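Local coordinates for protein terminal oxygenase component of carbazole 1,9a-dioxygenase (Nocardioides aromaticivorans, PDB 3GCF) that probably dihydroxylates carbazole at positions 1 and 9a, as a Rieske nonheme iron oxygenase with a [2Fe-2S] cluster and a mononuclear iron centre, at residues V134-V139 against E162-L167; H36-D41 against V59-A64; Q18-R23 against C365-R370; E48-T53 against G168-V173. All coordinates share one frame; numbering follows the deposited sequence.

Interaction 3 opens first, at 18-23 near the N terminus, and closes last, at 365-370, so the other three nest inside its loop. Interaction 2 opens next and closes within the Rieske part, joining strands 34-40 and 57-64. Before it closes, 48-53 opens interaction 4, so the two cross; interaction 4 ends at 168-173 on the catalytic sheet. Interaction 1 follows interaction 2 in series and is nested in interaction 4, sharing strand 164-173 with it. Interactions 1 and 4 thus tie the Rieske sheet to the edge of the catalytic sheet, while interaction 3, its centre about 29 to 31 Å from the centres of the others, joins the N-terminal helices to helix 364-376.

Interaction 1: V134-V139 against E162-L167; sequences VAQGVV and EDTHLL
The type I' turn A135-V138, tip of the hairpin between strands 129-135 and 138-143 of the Rieske sheet, presses Q136 against T164 and L166 on strand 164-173, the edge strand of the catalytic sheet. The turn is closed in both directions between the backbones of A135 and V138, which presents Q136 at its corner. The side chain of Q136 bends back at chi2 (-69°) and crosses L166 obliquely: its CB lies 3.8 Å from L166 CD2, while the amide carbon CD is 3.7 Å from L166 CD1. The amide nitrogen passes 3.6 Å from T164 OG1 with no hydrogen bond between them; NE2 bonds the carbonyls of F159 and D161, and T164 OG1 also bonds D161 O. Water completes the junction. Water 1 accepts from L166 N and donates to Q136 OE1 (3.2 Å); water 2 donates to Q136 O (2.9 Å) and, weakly, to L166 O. Water 3 sits 2.7 Å from Q136 OE1 and 2.8 Å from T164 O, though it may not donate to both at once. With an alanine here the amide is gone, which is likely to leave F159 O without this donor and would probably let waters 1 and 3 shift. No direct hydrogen bond joins the two segments. One glutamine therefore does double duty, its carbon chain packing on L166 and its amide ends joining the Rieske hairpin to the 159-161 loop directly and to strand 164-173 through water.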
loop_
_atom_site.group_PDB
_atom_site.type_symbol
_atom_site.label_atom_id
_atom_site.label_comp_id
_atom_site.label_asym_id
_atom_site.label_seq_id
_atom_site.Cartn_x
_atom_site.Cartn_y
_atom_site.Cartn_z
ATOM N N VAL A 134 -0.642 32.868 17.545
ATOM C CA VAL A 134 -0.965 31.993 18.654
ATOM C C VAL A 134 -2.091 32.629 19.462
ATOM O O VAL A 134 -2.008 33.793 19.850
ATOM C CB VAL A 134 0.272 31.772 19.546
ATOM C CG1 VAL A 134 -0.084 30.902 20.737
ATOM C CG2 VAL A 134 1.375 31.106 18.732
ATOM N N ALA A 135 -3.154 31.871 19.694
ATOM C CA ALA A 135 -4.282 32.380 20.459
ATOM C C ALA A 135 -4.917 31.258 21.262
ATOM O O ALA A 135 -5.172 30.174 20.736
ATOM C CB ALA A 135 -5.311 33.015 19.530
ATOM N N GLN A 136 -5.157 31.528 22.541
ATOM C CA GLN A 136 -5.766 30.562 23.438
ATOM C C GLN A 136 -4.978 29.260 23.451
ATOM O O GLN A 136 -5.558 28.175 23.472
ATOM C CB GLN A 136 -7.215 30.302 23.015
ATOM C CG GLN A 136 -8.053 31.569 22.920
ATOM C CD GLN A 136 -8.328 32.200 24.277
ATOM O OE1 GLN A 136 -7.434 32.333 25.110
ATOM N NE2 GLN A 136 -9.573 32.605 24.496
ATOM N N GLY A 137 -3.653 29.377 23.433
ATOM C CA GLY A 137 -2.799 28.206 23.462
ATOM C C GLY A 137 -2.755 27.419 22.167
ATOM O O GLY A 137 -2.170 26.331 22.115
ATOM N N VAL A 138 -3.359 27.959 21.113
ATOM C CA VAL A 138 -3.362 27.266 19.832
ATOM C C VAL A 138 -2.562 28.000 18.768
ATOM O O VAL A 138 -2.698 29.209 18.592
ATOM C CB VAL A 138 -4.798 27.055 19.304
ATOM C CG1 VAL A 138 -4.759 26.306 17.986
ATOM C CG2 VAL A 138 -5.613 26.273 20.324
ATOM N N VAL A 139 -1.724 27.251 18.060
ATOM C CA VAL A 139 -0.905 27.810 16.998
ATOM C C VAL A 139 -1.672 27.785 15.685
ATOM O O VAL A 139 -1.942 26.715 15.141
ATOM C CB VAL A 139 0.396 27.004 16.808
ATOM C CG1 VAL A 139 1.171 27.548 15.609
ATOM C CG2 VAL A 139 1.242 27.073 18.077
ATOM N N GLU A 162 -11.587 36.556 26.388
ATOM C CA GLU A 162 -10.456 36.798 27.273
ATOM C C GLU A 162 -10.620 36.244 28.686
ATOM O O GLU A 162 -9.630 35.990 29.371
ATOM C CB GLU A 162 -10.167 38.305 27.357
ATOM C CG GLU A 162 -10.444 39.072 26.062
ATOM C CD GLU A 162 -11.852 39.682 26.019
ATOM O OE1 GLU A 162 -12.052 40.754 26.642
ATOM O OE2 GLU A 162 -12.756 39.094 25.376
ATOM N N ASP A 163 -11.861 36.060 29.125
ATOM C CA ASP A 163 -12.116 35.556 30.471
ATOM C C ASP A 163 -12.275 34.037 30.491
ATOM O O ASP A 163 -12.993 33.480 31.326
ATOM C CB ASP A 163 -13.368 36.224 31.047
ATOM C CG ASP A 163 -14.623 35.876 30.269
ATOM O OD1 ASP A 163 -14.509 35.548 29.067
ATOM O OD2 ASP A 163 -15.725 35.944 30.856
ATOM N N THR A 164 -11.590 33.370 29.570
ATOM C CA THR A 164 -11.650 31.919 29.488
ATOM C C THR A 164 -10.255 31.348 29.282
ATOM O O THR A 164 -9.306 32.078 28.996
ATOM C CB THR A 164 -12.524 31.456 28.303
ATOM O OG1 THR A 164 -11.912 31.869 27.070
ATOM C CG2 THR A 164 -13.930 32.056 28.401
ATOM N N HIS A 165 -10.143 30.037 29.444
ATOM C CA HIS A 165 -8.889 29.342 29.230
ATOM C C HIS A 165 -9.241 28.119 28.395
ATOM O O HIS A 165 -10.316 27.539 28.565
ATOM C CB HIS A 165 -8.260 28.903 30.549
ATOM C CG HIS A 165 -6.825 28.504 30.412
ATOM N ND1 HIS A 165 -5.817 29.422 30.203
ATOM C CD2 HIS A 165 -6.233 27.287 30.400
ATOM C CE1 HIS A 165 -4.667 28.785 30.069
ATOM N NE2 HIS A 165 -4.892 27.490 30.184
ATOM N N LEU A 166 -8.349 27.734 27.490
ATOM C CA LEU A 166 -8.606 26.591 26.626
ATOM C C LEU A 166 -7.516 25.537 26.695
ATOM O O LEU A 166 -6.341 25.844 26.883
ATOM C CB LEU A 166 -8.785 27.047 25.172
ATOM C CG LEU A 166 -10.069 27.820 24.851
ATOM C CD1 LEU A 166 -10.041 29.185 25.528
ATOM C CD2 LEU A 166 -10.214 27.977 23.342
ATOM N N LEU A 167 -7.933 24.284 26.545
ATOM C CA LEU A 167 -7.032 23.142 26.574
ATOM C C LEU A 167 -7.567 22.125 25.577
ATOM O O LEU A 167 -8.776 21.916 25.487
ATOM C CB LEU A 167 -7.003 22.530 27.974
ATOM C CG LEU A 167 -6.440 23.436 29.072
ATOM C CD1 LEU A 167 -6.795 22.861 30.433
ATOM C CD2 LEU A 167 -4.927 23.581 28.907
HETATM O O HOH W 1 -6.544 29.828 26.803
HETATM O O HOH W 2 -5.228 25.410 24.401
HETATM O O HOH W 3 -7.858 33.843 27.366
#

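Interaction 2: H36-D41 against V59-A64; sequences HPAAFD and VLLTRA
D41 and R63 form a salt bridge, R63 NH2 to D41 OD1 at 2.8 Å, with a nearly straight N-H...O angle of 164°. The carboxylate oxygen lies close to the guanidinium plane, but NH2 comes to it from above the carboxylate plane, and the two flat groups stand almost perpendicular. The same NH2 reaches the backbone D41 O at 3.1 Å in a weak bond. Water 4 bridges the pair a second time, accepting from R63 NH1 and donating to D41 OD1, each at 2.8 Å. The arginine leaves the strand with CG anti to the backbone N (chi1 -175°) and turns at chi3 (-63°), which swings its head across to D41; its NE and NH1 are anchored on the carbonyls of L44 and G66. Earlier in both strands the contact is apolar. L61 CD1 lies 3.9 Å from A38 CB and 4.0 Å from A39 CB; A38 and A39 both face V139, a classic beta bulge, and A70 packs on L61 as well. Strands 34-40 and 57-64 are not neighbours in the six-stranded Rieske sheet, and no backbone-to-backbone hydrogen bond joins them. The guanidinium, gripped on all three nitrogens, is held firmly in rotation, and its charge would probably stabilise D41 as the carboxylate at one end of a contact that is otherwise a methyl group of L61 against two alanines.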
loop_
_atom_site.group_PDB
_atom_site.type_symbol
_atom_site.label_atom_id
_atom_site.label_comp_id
_atom_site.label_asym_id
_atom_site.label_seq_id
_atom_site.Cartn_x
_atom_site.Cartn_y
_atom_site.Cartn_z
ATOM N N HIS A 36 -5.890 28.265 10.028
ATOM C CA HIS A 36 -6.158 26.884 10.432
ATOM C C HIS A 36 -5.196 26.531 11.563
ATOM O O HIS A 36 -4.043 26.947 11.547
ATOM C CB HIS A 36 -5.911 25.912 9.269
ATOM C CG HIS A 36 -6.937 25.978 8.184
ATOM N ND1 HIS A 36 -8.199 25.441 8.318
ATOM C CD2 HIS A 36 -6.883 26.504 6.936
ATOM C CE1 HIS A 36 -8.878 25.633 7.200
ATOM N NE2 HIS A 36 -8.103 26.276 6.345
ATOM N N PRO A 37 -5.661 25.773 12.568
ATOM C CA PRO A 37 -4.758 25.409 13.663
ATOM C C PRO A 37 -3.731 24.390 13.171
ATOM O O PRO A 37 -4.042 23.542 12.334
ATOM C CB PRO A 37 -5.703 24.820 14.710
ATOM C CG PRO A 37 -6.811 24.235 13.873
ATOM C CD PRO A 37 -7.033 25.312 12.839
ATOM N N ALA A 38 -2.511 24.475 13.689
ATOM C CA ALA A 38 -1.446 23.559 13.295
ATOM C C ALA A 38 -0.996 22.704 14.471
ATOM O O ALA A 38 -0.666 21.530 14.316
ATOM C CB ALA A 38 -0.251 24.348 12.754
ATOM N N ALA A 39 -0.990 23.300 15.653
ATOM C CA ALA A 39 -0.539 22.602 16.840
ATOM C C ALA A 39 -0.883 23.431 18.058
ATOM O O ALA A 39 -1.467 24.508 17.943
ATOM C CB ALA A 39 0.973 22.407 16.766
ATOM N N PHE A 40 -0.517 22.921 19.227
ATOM C CA PHE A 40 -0.750 23.642 20.464
ATOM C C PHE A 40 0.550 24.338 20.828
ATOM O O PHE A 40 1.637 23.795 20.619
ATOM C CB PHE A 40 -1.194 22.677 21.557
ATOM C CG PHE A 40 -2.584 22.169 21.356
ATOM C CD1 PHE A 40 -3.678 22.946 21.727
ATOM C CD2 PHE A 40 -2.808 20.955 20.712
ATOM C CE1 PHE A 40 -4.979 22.524 21.454
ATOM C CE2 PHE A 40 -4.105 20.524 20.434
ATOM C CZ PHE A 40 -5.192 21.310 20.804
ATOM N N ASP A 41 0.432 25.548 21.359
ATOM C CA ASP A 41 1.596 26.333 21.724
ATOM C C ASP A 41 2.583 25.596 22.627
ATOM O O ASP A 41 3.799 25.720 22.459
ATOM C CB ASP A 41 1.155 27.631 22.398
ATOM C CG ASP A 41 2.287 28.622 22.535
ATOM O OD1 ASP A 41 2.928 28.946 21.512
ATOM O OD2 ASP A 41 2.535 29.081 23.663
ATOM N N VAL A 59 4.658 21.727 6.551
ATOM C CA VAL A 59 5.127 22.911 7.240
ATOM C C VAL A 59 5.987 22.535 8.432
ATOM O O VAL A 59 5.721 21.543 9.107
ATOM C CB VAL A 59 3.932 23.756 7.745
ATOM C CG1 VAL A 59 4.434 25.038 8.395
ATOM C CG2 VAL A 59 2.982 24.059 6.586
ATOM N N LEU A 60 7.015 23.333 8.688
ATOM C CA LEU A 60 7.897 23.094 9.818
ATOM C C LEU A 60 7.696 24.217 10.826
ATOM O O LEU A 60 7.815 25.398 10.484
ATOM C CB LEU A 60 9.359 23.071 9.363
ATOM C CG LEU A 60 10.399 22.809 10.455
ATOM C CD1 LEU A 60 10.287 21.366 10.925
ATOM C CD2 LEU A 60 11.803 23.082 9.916
ATOM N N LEU A 61 7.384 23.855 12.066
ATOM C CA LEU A 61 7.187 24.853 13.106
ATOM C C LEU A 61 8.327 24.815 14.109
ATOM O O LEU A 61 8.881 23.756 14.386
ATOM C CB LEU A 61 5.878 24.597 13.863
ATOM C CG LEU A 61 4.558 24.490 13.094
ATOM C CD1 LEU A 61 3.454 24.105 14.068
ATOM C CD2 LEU A 61 4.234 25.808 12.408
ATOM N N THR A 62 8.671 25.974 14.654
ATOM C CA THR A 62 9.708 26.055 15.670
ATOM C C THR A 62 9.490 27.337 16.460
ATOM O O THR A 62 8.696 28.192 16.058
ATOM C CB THR A 62 11.123 26.081 15.051
ATOM O OG1 THR A 62 12.095 26.023 16.098
ATOM C CG2 THR A 62 11.342 27.356 14.246
ATOM N N ARG A 63 10.157 27.457 17.604
ATOM C CA ARG A 63 10.054 28.676 18.397
ATOM C C ARG A 63 11.445 29.312 18.380
ATOM O O ARG A 63 12.426 28.707 18.824
ATOM C CB ARG A 63 9.627 28.376 19.836
ATOM C CG ARG A 63 9.375 29.633 20.677
ATOM C CD ARG A 63 9.037 29.293 22.127
ATOM N NE ARG A 63 7.797 28.523 22.248
ATOM C CZ ARG A 63 6.573 29.026 22.084
ATOM N NH1 ARG A 63 6.412 30.312 21.794
ATOM N NH2 ARG A 63 5.509 28.238 22.191
ATOM N N ALA A 64 11.522 30.523 17.837
ATOM C CA ALA A 64 12.781 31.255 17.741
ATOM C C ALA A 64 12.664 32.578 18.497
ATOM O O ALA A 64 11.838 33.433 18.158
ATOM C CB ALA A 64 13.117 31.512 16.279
HETATM O O HOH W 4 3.874 31.550 21.617
#

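Interaction 3: Q18-R23 against C365-R370; sequences QVKWPR and CIVKWR
W21, the N-cap of helix 22-26 just after helix 17-20, lays its indole on the chain of R370 and meets V367 obliquely, so the N-terminal helical turns dock on helix 364-376 of the catalytic part. R370 and V367 form the tight part. With chi1 at 43°, W21 CG lies between the backbone N and the carbonyl carbon, which turns one ring face to R370. The arginine CD stands 3.9 Å from the centroid of the five-membered ring, 13° off the normal, a CH-pi contact, and its CB is 3.8 Å from W21 CG on the same face; W21 CZ2 meets the guanidinium near its plane, 3.6 Å from R370 NH1. Salt bridges to E357 and E182 hold that head, and R78 of the second subunit packs on R370. V367 CG1 touches W21 CZ3 at 3.4 Å. The loose side is K20, exposed, with NZ 3.9 Å from V367 CG1, although its CB lies over the other indole face. A leucine in place of W21 would probably strip the aliphatic chain of R370 of its flat cover and open a gap beside V367. The indole NE1 is buried without a partner in the model, with R370 CD 3.9 Å away.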
loop_
_atom_site.group_PDB
_atom_site.type_symbol
_atom_site.label_atom_id
_atom_site.label_comp_id
_atom_site.label_asym_id
_atom_site.label_seq_id
_atom_site.Cartn_x
_atom_site.Cartn_y
_atom_site.Cartn_z
ATOM N N GLN A 18 -23.464 18.860 -7.220
ATOM C CA GLN A 18 -22.509 19.631 -8.010
ATOM C C GLN A 18 -23.050 21.000 -8.421
ATOM O O GLN A 18 -22.288 21.886 -8.805
ATOM C CB GLN A 18 -22.111 18.843 -9.262
ATOM C CG GLN A 18 -20.959 19.462 -10.046
ATOM C CD GLN A 18 -19.635 19.395 -9.298
ATOM O OE1 GLN A 18 -19.119 18.309 -9.023
ATOM N NE2 GLN A 18 -19.079 20.559 -8.965
ATOM N N VAL A 19 -24.363 21.176 -8.334
ATOM C CA VAL A 19 -24.979 22.440 -8.714
ATOM C C VAL A 19 -25.358 23.296 -7.505
ATOM O O VAL A 19 -25.387 24.524 -7.594
ATOM C CB VAL A 19 -26.248 22.195 -9.575
ATOM C CG1 VAL A 19 -26.821 23.520 -10.058
ATOM C CG2 VAL A 19 -25.910 21.294 -10.757
ATOM N N LYS A 20 -25.634 22.652 -6.375
ATOM C CA LYS A 20 -26.035 23.374 -5.170
ATOM C C LYS A 20 -24.857 23.876 -4.330
ATOM O O LYS A 20 -24.912 24.967 -3.763
ATOM C CB LYS A 20 -26.937 22.480 -4.315
ATOM C CG LYS A 20 -28.131 23.198 -3.692
ATOM C CD LYS A 20 -27.701 24.386 -2.841
ATOM C CE LYS A 20 -28.889 25.007 -2.116
ATOM N NZ LYS A 20 -29.512 24.055 -1.149
ATOM N N TRP A 21 -23.796 23.080 -4.249
ATOM C CA TRP A 21 -22.612 23.459 -3.477
ATOM C C TRP A 21 -21.349 22.960 -4.179
ATOM O O TRP A 21 -20.547 22.230 -3.604
ATOM C CB TRP A 21 -22.715 22.894 -2.052
ATOM C CG TRP A 21 -23.214 21.477 -1.989
ATOM C CD1 TRP A 21 -22.509 20.346 -2.275
ATOM C CD2 TRP A 21 -24.543 21.047 -1.662
ATOM N NE1 TRP A 21 -23.314 19.236 -2.150
ATOM C CE2 TRP A 21 -24.567 19.637 -1.776
ATOM C CE3 TRP A 21 -25.713 21.715 -1.286
ATOM C CZ2 TRP A 21 -25.721 18.882 -1.527
ATOM C CZ3 TRP A 21 -26.861 20.963 -1.039
ATOM C CH2 TRP A 21 -26.854 19.560 -1.161
ATOM N N PRO A 22 -21.151 23.383 -5.436
ATOM C CA PRO A 22 -20.002 23.003 -6.267
ATOM C C PRO A 22 -18.615 23.264 -5.686
ATOM O O PRO A 22 -17.746 22.398 -5.745
ATOM C CB PRO A 22 -20.240 23.781 -7.559
ATOM C CG PRO A 22 -20.940 25.013 -7.076
ATOM C CD PRO A 22 -21.936 24.442 -6.095
ATOM N N ARG A 23 -18.401 24.452 -5.132
ATOM C CA ARG A 23 -17.096 24.775 -4.576
ATOM C C ARG A 23 -16.773 23.981 -3.315
ATOM O O ARG A 23 -15.605 23.810 -2.962
ATOM C CB ARG A 23 -16.988 26.275 -4.308
ATOM C CG ARG A 23 -16.968 27.120 -5.583
ATOM C CD ARG A 23 -16.012 28.283 -5.415
ATOM N NE ARG A 23 -16.321 28.979 -4.181
ATOM C CZ ARG A 23 -15.435 29.596 -3.410
ATOM N NH1 ARG A 23 -14.151 29.621 -3.731
ATOM N NH2 ARG A 23 -15.853 30.179 -2.300
ATOM N N CYS A 365 -29.243 20.944 8.228
ATOM C CA CYS A 365 -28.266 21.864 8.789
ATOM C C CYS A 365 -26.939 21.660 8.057
ATOM O O CYS A 365 -26.188 22.609 7.841
ATOM C CB CYS A 365 -28.101 21.664 10.305
ATOM S SG CYS A 365 -27.461 20.073 10.878
ATOM N N ILE A 366 -26.666 20.424 7.649
ATOM C CA ILE A 366 -25.436 20.133 6.922
ATOM C C ILE A 366 -25.542 20.711 5.511
ATOM O O ILE A 366 -24.562 21.211 4.959
ATOM C CB ILE A 366 -25.174 18.610 6.859
ATOM C CG1 ILE A 366 -24.795 18.106 8.254
ATOM C CG2 ILE A 366 -24.065 18.299 5.850
ATOM C CD1 ILE A 366 -24.689 16.603 8.356
ATOM N N VAL A 367 -26.737 20.649 4.932
ATOM C CA VAL A 367 -26.953 21.194 3.598
ATOM C C VAL A 367 -26.737 22.706 3.608
ATOM O O VAL A 367 -26.160 23.259 2.675
ATOM C CB VAL A 367 -28.378 20.896 3.083
ATOM C CG1 VAL A 367 -28.640 21.669 1.789
ATOM C CG2 VAL A 367 -28.537 19.405 2.848
ATOM N N LYS A 368 -27.202 23.373 4.660
ATOM C CA LYS A 368 -27.029 24.821 4.765
ATOM C C LYS A 368 -25.551 25.146 4.896
ATOM O O LYS A 368 -25.079 26.144 4.352
ATOM C CB LYS A 368 -27.783 25.378 5.976
ATOM C CG LYS A 368 -29.291 25.336 5.841
ATOM C CD LYS A 368 -29.962 25.916 7.069
ATOM C CE LYS A 368 -31.461 25.660 7.038
ATOM N NZ LYS A 368 -32.072 26.251 5.827
ATOM N N TRP A 369 -24.828 24.302 5.629
ATOM C CA TRP A 369 -23.392 24.486 5.820
ATOM C C TRP A 369 -22.637 24.317 4.502
ATOM O O TRP A 369 -21.737 25.095 4.195
ATOM C CB TRP A 369 -22.861 23.496 6.876
ATOM C CG TRP A 369 -21.468 22.981 6.603
ATOM C CD1 TRP A 369 -21.133 21.742 6.130
ATOM C CD2 TRP A 369 -20.237 23.711 6.716
ATOM N NE1 TRP A 369 -19.775 21.657 5.936
ATOM C CE2 TRP A 369 -19.200 22.851 6.286
ATOM C CE3 TRP A 369 -19.910 25.009 7.133
ATOM C CZ2 TRP A 369 -17.855 23.249 6.259
ATOM C CZ3 TRP A 369 -18.569 25.405 7.104
ATOM C CH2 TRP A 369 -17.561 24.526 6.668
ATOM N N ARG A 370 -23.001 23.306 3.722
ATOM C CA ARG A 370 -22.335 23.069 2.444
ATOM C C ARG A 370 -22.549 24.251 1.515
ATOM O O ARG A 370 -21.627 24.690 0.830
ATOM C CB ARG A 370 -22.883 21.811 1.773
ATOM C CG ARG A 370 -22.585 20.526 2.511
ATOM C CD ARG A 370 -23.224 19.355 1.792
ATOM N NE ARG A 370 -22.870 18.077 2.399
ATOM C CZ ARG A 370 -23.425 16.918 2.061
ATOM N NH1 ARG A 370 -24.361 16.883 1.125
ATOM N NH2 ARG A 370 -23.040 15.796 2.650
#

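Interaction 4: E48-T53 against G168-V173; sequences EFVAVT and GIRRTV
R170 reaches from strand 164-173 to V50 and V52 on strand 49-54, and its side chain makes the whole of this small contact. CB points toward the other strand, and chi1 of 62°, with CG between the backbone N and the carbonyl carbon, starts a chain that runs extended from CG to NE and carries the guanidinium across to strand 49-54. F301 of strand 298-307 packs against this side chain. NE also has a hydrogen-bond partner. At the guanidinium, NH1 forms a salt bridge with E299 and NH2 one with E43. NH2 also lies 3.8 Å from V50 CG1 and 4.5 Å from V52 CG1, both set obliquely to the group. Water 5, at the guanidinium edge and in its plane, accepts from R170 NH2 at 2.9 Å and donates to A51 O at 2.9 Å, giving the strands their polar link. The two carboxylates balance the charge of the head and, with water 5, probably limit its rotation. Around it, strand 49-54 is an edge of the Rieske sheet, paired with strand 57-64, and strand 164-173 is an edge of the catalytic sheet, paired with strand 298-307, while I169 and R171 turn to helix 311-331.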
loop_
_atom_site.group_PDB
_atom_site.type_symbol
_atom_site.label_atom_id
_atom_site.label_comp_id
_atom_site.label_asym_id
_atom_site.label_seq_id
_atom_site.Cartn_x
_atom_site.Cartn_y
_atom_site.Cartn_z
ATOM N N GLU A 48 12.760 24.035 19.655
ATOM C CA GLU A 48 12.163 22.745 19.340
ATOM C C GLU A 48 11.469 22.786 17.976
ATOM O O GLU A 48 11.078 23.849 17.502
ATOM C CB GLU A 48 11.181 22.359 20.454
ATOM C CG GLU A 48 10.277 21.174 20.145
ATOM C CD GLU A 48 9.583 20.627 21.385
ATOM O OE1 GLU A 48 9.334 21.411 22.329
ATOM O OE2 GLU A 48 9.278 19.414 21.407
ATOM N N PHE A 49 11.332 21.625 17.343
ATOM C CA PHE A 49 10.692 21.538 16.031
ATOM C C PHE A 49 9.462 20.636 16.029
ATOM O O PHE A 49 9.418 19.621 16.725
ATOM C CB PHE A 49 11.680 21.000 14.996
ATOM C CG PHE A 49 12.788 21.948 14.661
ATOM C CD1 PHE A 49 12.591 22.964 13.738
ATOM C CD2 PHE A 49 14.034 21.820 15.263
ATOM C CE1 PHE A 49 13.622 23.842 13.415
ATOM C CE2 PHE A 49 15.072 22.692 14.949
ATOM C CZ PHE A 49 14.867 23.705 14.022
ATOM N N VAL A 50 8.466 21.018 15.239
ATOM C CA VAL A 50 7.250 20.227 15.099
ATOM C C VAL A 50 6.851 20.294 13.639
ATOM O O VAL A 50 6.645 21.379 13.093
ATOM C CB VAL A 50 6.089 20.765 15.954
ATOM C CG1 VAL A 50 4.825 19.965 15.655
ATOM C CG2 VAL A 50 6.439 20.660 17.438
ATOM N N ALA A 51 6.759 19.135 13.000
ATOM C CA ALA A 51 6.394 19.092 11.595
ATOM C C ALA A 51 4.905 18.809 11.437
ATOM O O ALA A 51 4.363 17.917 12.086
ATOM C CB ALA A 51 7.214 18.019 10.874
ATOM N N VAL A 52 4.247 19.578 10.579
ATOM C CA VAL A 52 2.828 19.385 10.332
ATOM C C VAL A 52 2.551 19.447 8.833
ATOM O O VAL A 52 3.350 19.981 8.062
ATOM C CB VAL A 52 1.957 20.468 11.042
ATOM C CG1 VAL A 52 2.236 20.473 12.539
ATOM C CG2 VAL A 52 2.222 21.840 10.435
ATOM N N THR A 53 1.424 18.878 8.428
ATOM C CA THR A 53 1.015 18.889 7.033
ATOM C C THR A 53 -0.370 19.504 7.040
ATOM O O THR A 53 -1.279 18.997 7.701
ATOM C CB THR A 53 0.957 17.463 6.441
ATOM O OG1 THR A 53 2.256 16.868 6.510
ATOM C CG2 THR A 53 0.522 17.504 4.980
ATOM N N GLY A 168 -6.676 21.505 24.815
ATOM C CA GLY A 168 -7.131 20.525 23.850
ATOM C C GLY A 168 -6.074 19.537 23.404
ATOM O O GLY A 168 -4.961 19.513 23.923
ATOM N N ILE A 169 -6.447 18.701 22.442
ATOM C CA ILE A 169 -5.547 17.709 21.877
ATOM C C ILE A 169 -5.867 17.637 20.399
ATOM O O ILE A 169 -6.877 18.179 19.948
ATOM C CB ILE A 169 -5.763 16.309 22.489
ATOM C CG1 ILE A 169 -7.219 15.871 22.283
ATOM C CG2 ILE A 169 -5.385 16.322 23.969
ATOM C CD1 ILE A 169 -7.510 14.463 22.723
ATOM N N ARG A 170 -4.997 16.981 19.643
ATOM C CA ARG A 170 -5.201 16.819 18.210
ATOM C C ARG A 170 -4.760 15.419 17.861
ATOM O O ARG A 170 -3.950 14.826 18.574
ATOM C CB ARG A 170 -4.375 17.840 17.417
ATOM C CG ARG A 170 -2.855 17.721 17.587
ATOM C CD ARG A 170 -2.145 18.909 16.929
ATOM N NE ARG A 170 -0.690 18.867 17.070
ATOM C CZ ARG A 170 0.139 18.323 16.181
ATOM N NH1 ARG A 170 -0.331 17.761 15.070
ATOM N NH2 ARG A 170 1.448 18.360 16.392
ATOM N N ARG A 171 -5.306 14.887 16.777
ATOM C CA ARG A 171 -4.955 13.553 16.324
ATOM C C ARG A 171 -5.294 13.484 14.844
ATOM O O ARG A 171 -6.070 14.298 14.335
ATOM C CB ARG A 171 -5.754 12.492 17.094
ATOM C CG ARG A 171 -7.178 12.290 16.574
ATOM C CD ARG A 171 -7.972 11.313 17.433
ATOM N NE ARG A 171 -8.647 11.970 18.548
ATOM C CZ ARG A 171 -9.344 11.326 19.479
ATOM N NH1 ARG A 171 -9.452 10.006 19.430
ATOM N NH2 ARG A 171 -9.947 12.001 20.452
ATOM N N THR A 172 -4.711 12.507 14.165
ATOM C CA THR A 172 -4.930 12.289 12.741
ATOM C C THR A 172 -6.106 11.338 12.543
ATOM O O THR A 172 -6.238 10.365 13.274
ATOM C CB THR A 172 -3.666 11.674 12.104
ATOM O OG1 THR A 172 -2.567 12.581 12.264
ATOM C CG2 THR A 172 -3.883 11.387 10.618
ATOM N N VAL A 173 -6.960 11.631 11.561
ATOM C CA VAL A 173 -8.119 10.794 11.243
ATOM C C VAL A 173 -8.036 10.435 9.762
ATOM O O VAL A 173 -7.744 11.291 8.924
ATOM C CB VAL A 173 -9.455 11.536 11.503
ATOM C CG1 VAL A 173 -10.635 10.643 11.116
ATOM C CG2 VAL A 173 -9.557 11.925 12.973
HETATM O O HOH W 5 2.581 16.897 14.097
#